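PDB 2D4E: 5-carboxymethyl-2-hydroxymuconate semialdehyde dehydrogenase from Thermus thermophilus, which probably catalyses the NAD-dependent oxidation of 5-carboxymethyl-2-hydroxymuconate semialdehyde to the corresponding acid, as a tetrameric member of the aldehyde dehydrogenase family. Local coordinates for residues Q78-T83 with P219-L224; S179-A184 with R484-T489; A232-V237 with M258-D263. All coordinates share one frame; numbering follows the deposited sequence.

Contact 1. Residues Q78-T83 with P219-L224; sequences QRWSRT and PGVFNL
Val221 sets CG1 on one face of the Trp80 indole and CG2 by its rim, and this pair carries most of the contact. CG1 stands over the CD2-CE2 bond shared by the two rings, 3.7 Å from Trp80 CD2. Measured to the centroid of the five-membered ring, CG1 lies 15° from the ring normal, which makes this a CH-pi contact over the face. CG2, on the same side of the plane, lies past the rim, 3.7 Å from Trp80 CE3. A beta-branched residue suits the place because one methyl covers the shared bond while the other sits above the notch beside CD2, between CB and CE3. Trp80 holds CG anti to its own backbone N (chi1 -179°), which carries the indole from the last turn of its helix across to the valine. On the opposite face Thr83 OG1 lies toward the rim.

Thr83 also fixes the backbone beneath the indole. Residues Trp80 to Thr83 form a type I beta turn, and Trp80 O accepts two bonds, from Thr83 N and, at 2.7 Å, from Thr83 OG1. Pro219 makes a looser approach at the exposed margin: its O lies 4.3 Å from Arg79 NH2, near the guanidinium plane, while the charge of Arg79 is paired with Glu75. Gly220, with phi 92°, takes a conformation in which a CB would collide with the preceding carbonyl; its O receives Asn223 ND2, which also binds Val193 O of the adjacent strand.

The contact joins the end of helix 63-80 to the entry of strand 222-224, an outermost strand of the parallel NAD-binding sheet within this chain. Leu187 of helix 175-188 touches both Trp80 and Val221, and Leu217 and Pro218 also pack on the indole.

Contact 2. Residues S179-A184 with R484-T489; sequences STWRIA and RREGGT
Glu486 meets both Trp181 and Arg182 of helix 175-188, but the two residues before it in segment 484-489 lead elsewhere. Arg484 forms a salt bridge with Asp483 of a neighbouring subunit. Arg485 turns back so that its NH1 binds Arg484 O, and its NH2 reaches Leu498 O of that same neighbour.

At Glu486 the chain turns its side chain inward. CB lies 3.5 Å from Trp181 NE1 and equally near Trp181 CZ2, approaching the indole obliquely. A bend at chi2 (-69°) then swings the carboxylate off the indole toward Arg182, and its plane stands 60° from the ring. OE2 takes Arg182 NH1 at 2.7 Å in a buried salt bridge. The bond is short but bent (135° at the hydrogen), and the donor arrives on the anti side, slightly out of the carboxylate plane. Tyr495 OH shares OE2, while Glu271 takes both Arg182 NH2 and Trp181 NE1. A long arginine suits this position because it can reach both Glu486 and Glu271.

This network ties a helix flanking the Rossmann-like cofactor-binding sheet to the segment that precedes helix 488-495, which a backbone bond between Glu486 and Phe475 also holds; the Trp181 side chain is about 6 Å from bound NAD. Glu486 OE1 receives a water at 2.8 Å; the water also donates to Trp181 O and sits 3.0 Å above the indole plane, over its centre.

Gly487 follows, its backbone angles such that a CB would jam against the preceding carbonyl. Its N and CA pass near Trp181 CZ2 and CH2, with N 4.0 Å from CZ2.

Contact 3. Residues A232-V237 with M258-D263; sequences AGAALV and MRNAAD. With NAD (nicotinamide-adenine-dinucleotide), chain K.
Two neighbouring helices of the Rossmann-like NAD-binding domain meet here, beside the adenine of the cofactor. Val237 is the main apolar piece on helix 229-238. Its CG1, anti to the backbone N (chi1 175°), points into helix 251-261, lying 4.1 Å from Ala261 CB and 3.7 Å from Asn260 CG. The other methyl, CG2, faces the adenine, 4.1 Å from NAD C2A, which makes a branched residue apt for filling both sides. Ala261 is small enough to let the backbones approach, with the CA atoms of Val237 and Ala261 5.8 Å apart. Asn260 extends its amide across the valine toward Ala234 O. A water donates to Val237 O at 2.7 Å and to Asn260 O, bridging the two helices where Lys266 also binds Val237 O.

Gly233 comes within 3.3 Å of the adenine, from its C to NAD C2A; a CB there would clash with the base. The methyl of Ala234 lies 3.9 Å from NAD N1A.

Arg259 and Asp263 exchange salt bridges with Asp263 and Arg259 of a neighbouring subunit. Beneath the pair, Val237 and Ala261 both rest on Leu245 of strand 244-248, and Val237 also on Ile169 of strand 166-169.

Overall arrangement
Each contact has at least one segment on an element of the cofactor-binding sheet or its flanking helices. Contact 2 is the core contact, about 10 Å from the chain centre, and uses a salt bridge, an indole and a bridging water. Contacts 1 and 3 are only partly buried, lie about 24 and 20 Å from that centre, and rely on a valine packed against an indole or a neighbouring helix. Helix 175-188 links contacts 1 and 2: Ile183 CD1 lies 3.7 Å from Phe222 CE2. Strand 222-224 leads on to helix 229-238, joining contacts 1 and 3 in sequence. All three come within reach of the same neighbouring subunit, contact 1 through Arg82.

Contact 1. Residues Q78-T83 with P219-L224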
loop_
_atom_site.group_PDB
_atom_site.type_symbol
_atom_site.label_atom_id
_atom_site.label_comp_id
_atom_site.label_asym_id
_atom_site.label_seq_id
_atom_site.Cartn_x
_atom_site.Cartn_y
_atom_site.Cartn_z
ATOM N N GLN C 78 -25.216 12.827 -10.024
ATOM C CA GLN C 78 -24.835 12.479 -11.386
ATOM C C GLN C 78 -23.713 13.372 -11.912
ATOM O O GLN C 78 -22.709 12.872 -12.411
ATOM C CB GLN C 78 -26.056 12.575 -12.308
ATOM C CG GLN C 78 -27.377 12.149 -11.650
ATOM C CD GLN C 78 -27.308 10.774 -10.992
ATOM O OE1 GLN C 78 -26.992 9.771 -11.640
ATOM N NE2 GLN C 78 -27.609 10.725 -9.699
ATOM N N ARG C 79 -23.879 14.689 -11.786
ATOM C CA ARG C 79 -22.879 15.645 -12.267
ATOM C C ARG C 79 -21.699 15.843 -11.313
ATOM O O ARG C 79 -20.554 15.971 -11.753
ATOM C CB ARG C 79 -23.517 17.015 -12.517
ATOM C CG ARG C 79 -24.572 17.062 -13.610
ATOM C CD ARG C 79 -25.114 18.486 -13.759
ATOM N NE ARG C 79 -25.679 18.994 -12.507
ATOM C CZ ARG C 79 -26.848 18.613 -11.995
ATOM N NH1 ARG C 79 -27.595 17.717 -12.630
ATOM N NH2 ARG C 79 -27.271 19.124 -10.842
ATOM N N TRP C 80 -21.976 15.889 -10.015
ATOM C CA TRP C 80 -20.921 16.100 -9.030
ATOM C C TRP C 80 -19.895 14.972 -9.011
ATOM O O TRP C 80 -18.692 15.222 -8.963
ATOM C CB TRP C 80 -21.527 16.279 -7.633
ATOM C CG TRP C 80 -20.508 16.532 -6.559
ATOM C CD1 TRP C 80 -20.167 15.690 -5.537
ATOM C CD2 TRP C 80 -19.708 17.709 -6.393
ATOM N NE1 TRP C 80 -19.204 16.272 -4.741
ATOM C CE2 TRP C 80 -18.904 17.511 -5.244
ATOM C CE3 TRP C 80 -19.590 18.913 -7.103
ATOM C CZ2 TRP C 80 -17.996 18.473 -4.786
ATOM C CZ3 TRP C 80 -18.687 19.873 -6.648
ATOM C CH2 TRP C 80 -17.901 19.644 -5.497
ATOM N N SER C 81 -20.369 13.733 -9.056
ATOM C CA SER C 81 -19.479 12.579 -9.035
ATOM C C SER C 81 -18.655 12.447 -10.316
ATOM O O SER C 81 -17.800 11.567 -10.418
ATOM C CB SER C 81 -20.279 11.295 -8.813
ATOM O OG SER C 81 -21.125 11.024 -9.916
ATOM N N ARG C 82 -18.908 13.312 -11.296
ATOM C CA ARG C 82 -18.160 13.258 -12.547
ATOM C C ARG C 82 -17.309 14.503 -12.755
ATOM O O ARG C 82 -16.599 14.620 -13.755
ATOM C CB ARG C 82 -19.108 13.065 -13.734
ATOM C CG ARG C 82 -19.921 11.788 -13.648
ATOM C CD ARG C 82 -20.808 11.573 -14.872
ATOM N NE ARG C 82 -21.770 10.497 -14.641
ATOM C CZ ARG C 82 -21.445 9.236 -14.362
ATOM N NH1 ARG C 82 -20.170 8.874 -14.285
ATOM N NH2 ARG C 82 -22.395 8.339 -14.135
ATOM N N THR C 83 -17.386 15.437 -11.814
ATOM C CA THR C 83 -16.591 16.656 -11.899
ATOM C C THR C 83 -15.133 16.235 -11.777
ATOM O O THR C 83 -14.833 15.187 -11.201
ATOM C CB THR C 83 -16.903 17.608 -10.743
ATOM O OG1 THR C 83 -16.679 16.921 -9.504
ATOM C CG2 THR C 83 -18.344 18.085 -10.808
ATOM N N PRO C 219 -25.775 23.667 -7.111
ATOM C CA PRO C 219 -27.035 23.430 -6.399
ATOM C C PRO C 219 -27.277 21.945 -6.176
ATOM O O PRO C 219 -27.107 21.146 -7.091
ATOM C CB PRO C 219 -28.090 24.024 -7.336
ATOM C CG PRO C 219 -27.324 25.026 -8.150
ATOM C CD PRO C 219 -26.022 24.322 -8.406
ATOM N N GLY C 220 -27.678 21.583 -4.965
ATOM C CA GLY C 220 -27.958 20.192 -4.667
ATOM C C GLY C 220 -26.793 19.394 -4.112
ATOM O O GLY C 220 -27.000 18.359 -3.482
ATOM N N VAL C 221 -25.570 19.861 -4.338
ATOM C CA VAL C 221 -24.404 19.145 -3.843
ATOM C C VAL C 221 -24.408 19.079 -2.318
ATOM O O VAL C 221 -24.116 18.034 -1.742
ATOM C CB VAL C 221 -23.104 19.791 -4.352
ATOM C CG1 VAL C 221 -21.893 19.131 -3.702
ATOM C CG2 VAL C 221 -23.031 19.641 -5.873
ATOM N N PHE C 222 -24.739 20.192 -1.668
ATOM C CA PHE C 222 -24.815 20.219 -0.208
ATOM C C PHE C 222 -26.177 20.731 0.258
ATOM O O PHE C 222 -26.601 21.831 -0.102
ATOM C CB PHE C 222 -23.706 21.087 0.393
ATOM C CG PHE C 222 -23.813 21.242 1.889
ATOM C CD1 PHE C 222 -24.514 22.310 2.444
ATOM C CD2 PHE C 222 -23.252 20.292 2.743
ATOM C CE1 PHE C 222 -24.658 22.431 3.828
ATOM C CE2 PHE C 222 -23.391 20.401 4.129
ATOM C CZ PHE C 222 -24.096 21.475 4.673
ATOM N N ASN C 223 -26.856 19.923 1.065
ATOM C CA ASN C 223 -28.174 20.274 1.581
ATOM C C ASN C 223 -28.209 20.176 3.091
ATOM O O ASN C 223 -27.513 19.354 3.691
ATOM C CB ASN C 223 -29.225 19.341 0.999
ATOM C CG ASN C 223 -29.179 19.303 -0.503
ATOM O OD1 ASN C 223 -29.875 20.066 -1.177
ATOM N ND2 ASN C 223 -28.332 18.435 -1.045
ATOM N N LEU C 224 -29.044 21.010 3.697
ATOM C CA LEU C 224 -29.181 21.047 5.141
ATOM C C LEU C 224 -30.636 21.019 5.571
ATOM O O LEU C 224 -31.472 21.744 5.027
ATOM C CB LEU C 224 -28.523 22.313 5.684
ATOM C CG LEU C 224 -28.963 22.754 7.081
ATOM C CD1 LEU C 224 -28.509 21.726 8.110
ATOM C CD2 LEU C 224 -28.381 24.124 7.386
#

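Contact 2. Residues S179-A184 with R484-T489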
loop_
_atom_site.group_PDB
_atom_site.type_symbol
_atom_site.label_atom_id
_atom_site.label_comp_id
_atom_site.label_asym_id
_atom_site.label_seq_id
_atom_site.Cartn_x
_atom_site.Cartn_y
_atom_site.Cartn_z
ATOM N N SER C 179 -19.194 18.052 11.959
ATOM C CA SER C 179 -19.947 17.938 10.715
ATOM C C SER C 179 -18.989 18.032 9.532
ATOM O O SER C 179 -19.103 17.264 8.581
ATOM C CB SER C 179 -21.031 19.021 10.613
ATOM O OG SER C 179 -20.473 20.320 10.500
ATOM N N THR C 180 -18.036 18.959 9.599
ATOM C CA THR C 180 -17.061 19.119 8.520
ATOM C C THR C 180 -16.149 17.902 8.426
ATOM O O THR C 180 -15.583 17.628 7.366
ATOM C CB THR C 180 -16.192 20.388 8.700
ATOM O OG1 THR C 180 -15.465 20.311 9.935
ATOM C CG2 THR C 180 -17.071 21.632 8.694
ATOM N N TRP C 181 -16.020 17.174 9.534
ATOM C CA TRP C 181 -15.205 15.960 9.585
ATOM C C TRP C 181 -15.746 14.926 8.583
ATOM O O TRP C 181 -14.992 14.113 8.047
ATOM C CB TRP C 181 -15.248 15.368 11.002
ATOM C CG TRP C 181 -14.458 14.089 11.202
ATOM C CD1 TRP C 181 -14.926 12.910 11.719
ATOM C CD2 TRP C 181 -13.067 13.878 10.922
ATOM N NE1 TRP C 181 -13.915 11.986 11.778
ATOM C CE2 TRP C 181 -12.764 12.550 11.295
ATOM C CE3 TRP C 181 -12.046 14.683 10.390
ATOM C CZ2 TRP C 181 -11.481 12.004 11.155
ATOM C CZ3 TRP C 181 -10.769 14.140 10.250
ATOM C CH2 TRP C 181 -10.498 12.814 10.631
ATOM N N ARG C 182 -17.052 14.966 8.333
ATOM C CA ARG C 182 -17.689 14.024 7.411
ATOM C C ARG C 182 -17.984 14.648 6.044
ATOM O O ARG C 182 -17.875 13.988 5.002
ATOM C CB ARG C 182 -18.998 13.520 8.014
ATOM C CG ARG C 182 -18.878 13.040 9.455
ATOM C CD ARG C 182 -18.085 11.745 9.578
ATOM N NE ARG C 182 -18.504 11.027 10.781
ATOM C CZ ARG C 182 -18.561 9.703 10.886
ATOM N NH1 ARG C 182 -18.204 8.936 9.864
ATOM N NH2 ARG C 182 -18.974 9.148 12.019
ATOM N N ILE C 183 -18.367 15.921 6.061
ATOM C CA ILE C 183 -18.684 16.645 4.843
ATOM C C ILE C 183 -17.488 16.756 3.905
ATOM O O ILE C 183 -17.606 16.527 2.704
ATOM C CB ILE C 183 -19.183 18.067 5.167
ATOM C CG1 ILE C 183 -20.467 17.987 6.005
ATOM C CG2 ILE C 183 -19.405 18.848 3.874
ATOM C CD1 ILE C 183 -20.875 19.316 6.628
ATOM N N ALA C 184 -16.336 17.110 4.460
ATOM C CA ALA C 184 -15.126 17.267 3.667
ATOM C C ALA C 184 -14.770 16.002 2.878
ATOM O O ALA C 184 -14.585 16.056 1.664
ATOM C CB ALA C 184 -13.965 17.689 4.571
ATOM N N ARG C 484 -16.073 1.083 11.354
ATOM C CA ARG C 484 -15.536 1.815 10.212
ATOM C C ARG C 484 -14.526 2.833 10.717
ATOM O O ARG C 484 -14.395 3.055 11.924
ATOM C CB ARG C 484 -16.646 2.554 9.465
ATOM C CG ARG C 484 -17.784 1.676 8.978
ATOM C CD ARG C 484 -17.505 1.175 7.591
ATOM N NE ARG C 484 -18.661 0.499 7.008
ATOM C CZ ARG C 484 -18.672 -0.014 5.786
ATOM N NH1 ARG C 484 -17.591 0.084 5.028
ATOM N NH2 ARG C 484 -19.753 -0.635 5.331
ATOM N N ARG C 485 -13.823 3.467 9.789
ATOM C CA ARG C 485 -12.828 4.458 10.158
ATOM C C ARG C 485 -12.885 5.692 9.275
ATOM O O ARG C 485 -13.328 5.632 8.129
ATOM C CB ARG C 485 -11.431 3.841 10.078
ATOM C CG ARG C 485 -11.179 2.708 11.069
ATOM C CD ARG C 485 -10.885 3.231 12.472
ATOM N NE ARG C 485 -10.642 2.130 13.400
ATOM C CZ ARG C 485 -11.597 1.442 14.026
ATOM N NH1 ARG C 485 -12.876 1.742 13.841
ATOM N NH2 ARG C 485 -11.271 0.439 14.830
ATOM N N GLU C 486 -12.454 6.816 9.839
ATOM C CA GLU C 486 -12.379 8.087 9.126
ATOM C C GLU C 486 -10.893 8.444 9.146
ATOM O O GLU C 486 -10.124 7.860 9.920
ATOM C CB GLU C 486 -13.173 9.185 9.848
ATOM C CG GLU C 486 -14.688 9.118 9.678
ATOM C CD GLU C 486 -15.147 9.439 8.259
ATOM O OE1 GLU C 486 -14.338 9.941 7.454
ATOM O OE2 GLU C 486 -16.327 9.202 7.949
ATOM N N GLY C 487 -10.490 9.389 8.302
ATOM C CA GLY C 487 -9.095 9.792 8.266
ATOM C C GLY C 487 -8.356 9.372 7.006
ATOM O O GLY C 487 -8.189 8.178 6.749
ATOM N N GLY C 488 -7.915 10.356 6.222
ATOM C CA GLY C 488 -7.184 10.079 4.995
ATOM C C GLY C 488 -7.749 8.988 4.095
ATOM O O GLY C 488 -8.930 8.994 3.748
ATOM N N THR C 489 -6.898 8.041 3.719
ATOM C CA THR C 489 -7.302 6.942 2.852
ATOM C C THR C 489 -8.288 5.973 3.508
ATOM O O THR C 489 -9.031 5.281 2.814
ATOM C CB THR C 489 -6.077 6.139 2.382
ATOM O OG1 THR C 489 -5.379 5.622 3.524
ATOM C CG2 THR C 489 -5.143 7.021 1.585
HETATM O O HOH W 1 -12.810 12.194 8.188
#

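Contact 3. Residues A232-V237 with M258-D263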
loop_
_atom_site.group_PDB
_atom_site.type_symbol
_atom_site.label_atom_id
_atom_site.label_comp_id
_atom_site.label_asym_id
_atom_site.label_seq_id
_atom_site.Cartn_x
_atom_site.Cartn_y
_atom_site.Cartn_z
ATOM N N ALA C 232 -36.714 14.833 11.482
ATOM C CA ALA C 232 -35.827 14.995 10.335
ATOM C C ALA C 232 -34.765 13.891 10.294
ATOM O O ALA C 232 -34.450 13.361 9.227
ATOM C CB ALA C 232 -35.157 16.363 10.388
ATOM N N GLY C 233 -34.212 13.550 11.454
ATOM C CA GLY C 233 -33.193 12.517 11.505
ATOM C C GLY C 233 -33.659 11.170 10.979
ATOM O O GLY C 233 -33.065 10.612 10.055
ATOM N N ALA C 234 -34.718 10.636 11.575
ATOM C CA ALA C 234 -35.249 9.346 11.158
ATOM C C ALA C 234 -35.715 9.363 9.710
ATOM O O ALA C 234 -35.643 8.346 9.032
ATOM C CB ALA C 234 -36.396 8.926 12.071
ATOM N N ALA C 235 -36.195 10.508 9.228
ATOM C CA ALA C 235 -36.655 10.589 7.841
ATOM C C ALA C 235 -35.463 10.461 6.890
ATOM O O ALA C 235 -35.567 9.851 5.826
ATOM C CB ALA C 235 -37.388 11.904 7.594
ATOM N N LEU C 236 -34.330 11.038 7.279
ATOM C CA LEU C 236 -33.127 10.966 6.450
ATOM C C LEU C 236 -32.609 9.524 6.409
ATOM O O LEU C 236 -32.227 9.018 5.353
ATOM C CB LEU C 236 -32.042 11.907 6.993
ATOM C CG LEU C 236 -30.680 11.923 6.277
ATOM C CD1 LEU C 236 -30.862 12.145 4.785
ATOM C CD2 LEU C 236 -29.796 13.010 6.875
ATOM N N VAL C 237 -32.605 8.861 7.561
ATOM C CA VAL C 237 -32.140 7.484 7.631
ATOM C C VAL C 237 -33.016 6.566 6.786
ATOM O O VAL C 237 -32.529 5.622 6.168
ATOM C CB VAL C 237 -32.134 6.973 9.088
ATOM C CG1 VAL C 237 -31.756 5.501 9.128
ATOM C CG2 VAL C 237 -31.145 7.790 9.913
ATOM N N MET C 258 -29.391 1.992 12.829
ATOM C CA MET C 258 -29.063 0.802 12.057
ATOM C C MET C 258 -30.324 0.006 11.750
ATOM O O MET C 258 -30.507 -0.482 10.635
ATOM C CB MET C 258 -28.066 -0.076 12.822
ATOM C CG MET C 258 -27.594 -1.288 12.037
ATOM S SD MET C 258 -26.289 -2.215 12.866
ATOM C CE MET C 258 -26.221 -3.696 11.840
ATOM N N ARG C 259 -31.195 -0.114 12.747
ATOM C CA ARG C 259 -32.444 -0.855 12.588
ATOM C C ARG C 259 -33.287 -0.249 11.470
ATOM O O ARG C 259 -33.834 -0.965 10.633
ATOM C CB ARG C 259 -33.226 -0.832 13.905
ATOM C CG ARG C 259 -34.392 -1.809 13.974
ATOM C CD ARG C 259 -35.008 -1.832 15.376
ATOM N NE ARG C 259 -34.047 -2.264 16.390
ATOM C CZ ARG C 259 -33.646 -1.523 17.424
ATOM N NH1 ARG C 259 -34.117 -0.292 17.600
ATOM N NH2 ARG C 259 -32.767 -2.016 18.288
ATOM N N ASN C 260 -33.372 1.077 11.463
ATOM C CA ASN C 260 -34.132 1.820 10.469
ATOM C C ASN C 260 -33.447 1.749 9.099
ATOM O O ASN C 260 -34.104 1.686 8.059
ATOM C CB ASN C 260 -34.262 3.278 10.936
ATOM C CG ASN C 260 -35.071 4.147 9.981
ATOM O OD1 ASN C 260 -35.173 5.369 10.168
ATOM N ND2 ASN C 260 -35.651 3.528 8.959
ATOM N N ALA C 261 -32.121 1.746 9.106
ATOM C CA ALA C 261 -31.341 1.702 7.875
ATOM C C ALA C 261 -31.425 0.361 7.142
ATOM O O ALA C 261 -31.162 0.281 5.938
ATOM C CB ALA C 261 -29.885 2.032 8.183
ATOM N N ALA C 262 -31.796 -0.687 7.866
ATOM C CA ALA C 262 -31.883 -2.024 7.284
ATOM C C ALA C 262 -32.854 -2.152 6.112
ATOM O O ALA C 262 -32.640 -2.967 5.217
ATOM C CB ALA C 262 -32.247 -3.039 8.368
ATOM N N ASP C 263 -33.915 -1.352 6.110
ATOM C CA ASP C 263 -34.904 -1.427 5.040
ATOM C C ASP C 263 -34.331 -1.148 3.650
ATOM O O ASP C 263 -34.863 -1.619 2.645
ATOM C CB ASP C 263 -36.066 -0.468 5.325
ATOM C CG ASP C 263 -36.806 -0.813 6.611
ATOM O OD1 ASP C 263 -37.223 -1.979 6.771
ATOM O OD2 ASP C 263 -36.979 0.083 7.461
HETATM P PA NAD K . -27.659 11.808 19.852
HETATM O O1A NAD K . -29.011 11.782 20.396
HETATM O O2A NAD K . -27.248 10.496 19.322
HETATM O O5B NAD K . -27.458 12.871 18.642
HETATM C C5B NAD K . -26.709 12.622 17.407
HETATM C C4B NAD K . -27.624 12.915 16.238
HETATM O O4B NAD K . -28.588 11.840 16.260
HETATM C C3B NAD K . -28.476 14.208 16.382
HETATM O O3B NAD K . -28.304 15.060 15.229
HETATM C C2B NAD K . -29.900 13.654 16.549
HETATM O O2B NAD K . -30.919 14.533 16.022
HETATM C C1B NAD K . -29.801 12.328 15.821
HETATM N N9A NAD K . -30.832 11.392 16.230
HETATM C C8A NAD K . -31.339 11.136 17.491
HETATM N N7A NAD K . -32.307 10.190 17.507
HETATM C C5A NAD K . -32.407 9.833 16.162
HETATM C C6A NAD K . -33.252 8.876 15.482
HETATM N N6A NAD K . -34.155 8.122 16.114
HETATM N N1A NAD K . -33.085 8.772 14.109
HETATM C C2A NAD K . -32.144 9.563 13.457
HETATM N N3A NAD K . -31.332 10.463 13.995
HETATM C C4A NAD K . -31.504 10.559 15.356
HETATM O O3 NAD K . -26.737 12.298 20.959
HETATM P PN NAD K . -25.768 13.515 21.264
HETATM O O1N NAD K . -26.211 14.055 22.566
HETATM O O2N NAD K . -25.790 14.450 20.127
HETATM O O5D NAD K . -24.535 12.595 21.444
HETATM C C5D NAD K . -23.356 12.859 22.166
HETATM C C4D NAD K . -22.735 11.519 21.925
HETATM O O4D NAD K . -21.974 11.484 20.696
HETATM C C3D NAD K . -21.885 10.942 23.049
HETATM O O3D NAD K . -22.250 9.589 23.387
HETATM C C2D NAD K . -20.483 11.088 22.461
HETATM O O2D NAD K . -19.579 10.132 23.053
HETATM C C1D NAD K . -20.749 10.881 20.986
HETATM N N1N NAD K . -19.689 11.421 20.120
HETATM C C2N NAD K . -18.897 10.430 19.559
HETATM C C3N NAD K . -17.864 10.860 18.740
HETATM C C7N NAD K . -16.908 9.878 18.080
HETATM O O7N NAD K . -16.024 10.320 17.368
HETATM N N7N NAD K . -17.043 8.557 18.295
HETATM C C4N NAD K . -17.626 12.289 18.489
HETATM C C5N NAD K . -18.523 13.190 19.133
HETATM C C6N NAD K . -19.562 12.838 19.952
HETATM O O HOH W 2 -33.463 3.127 5.510
#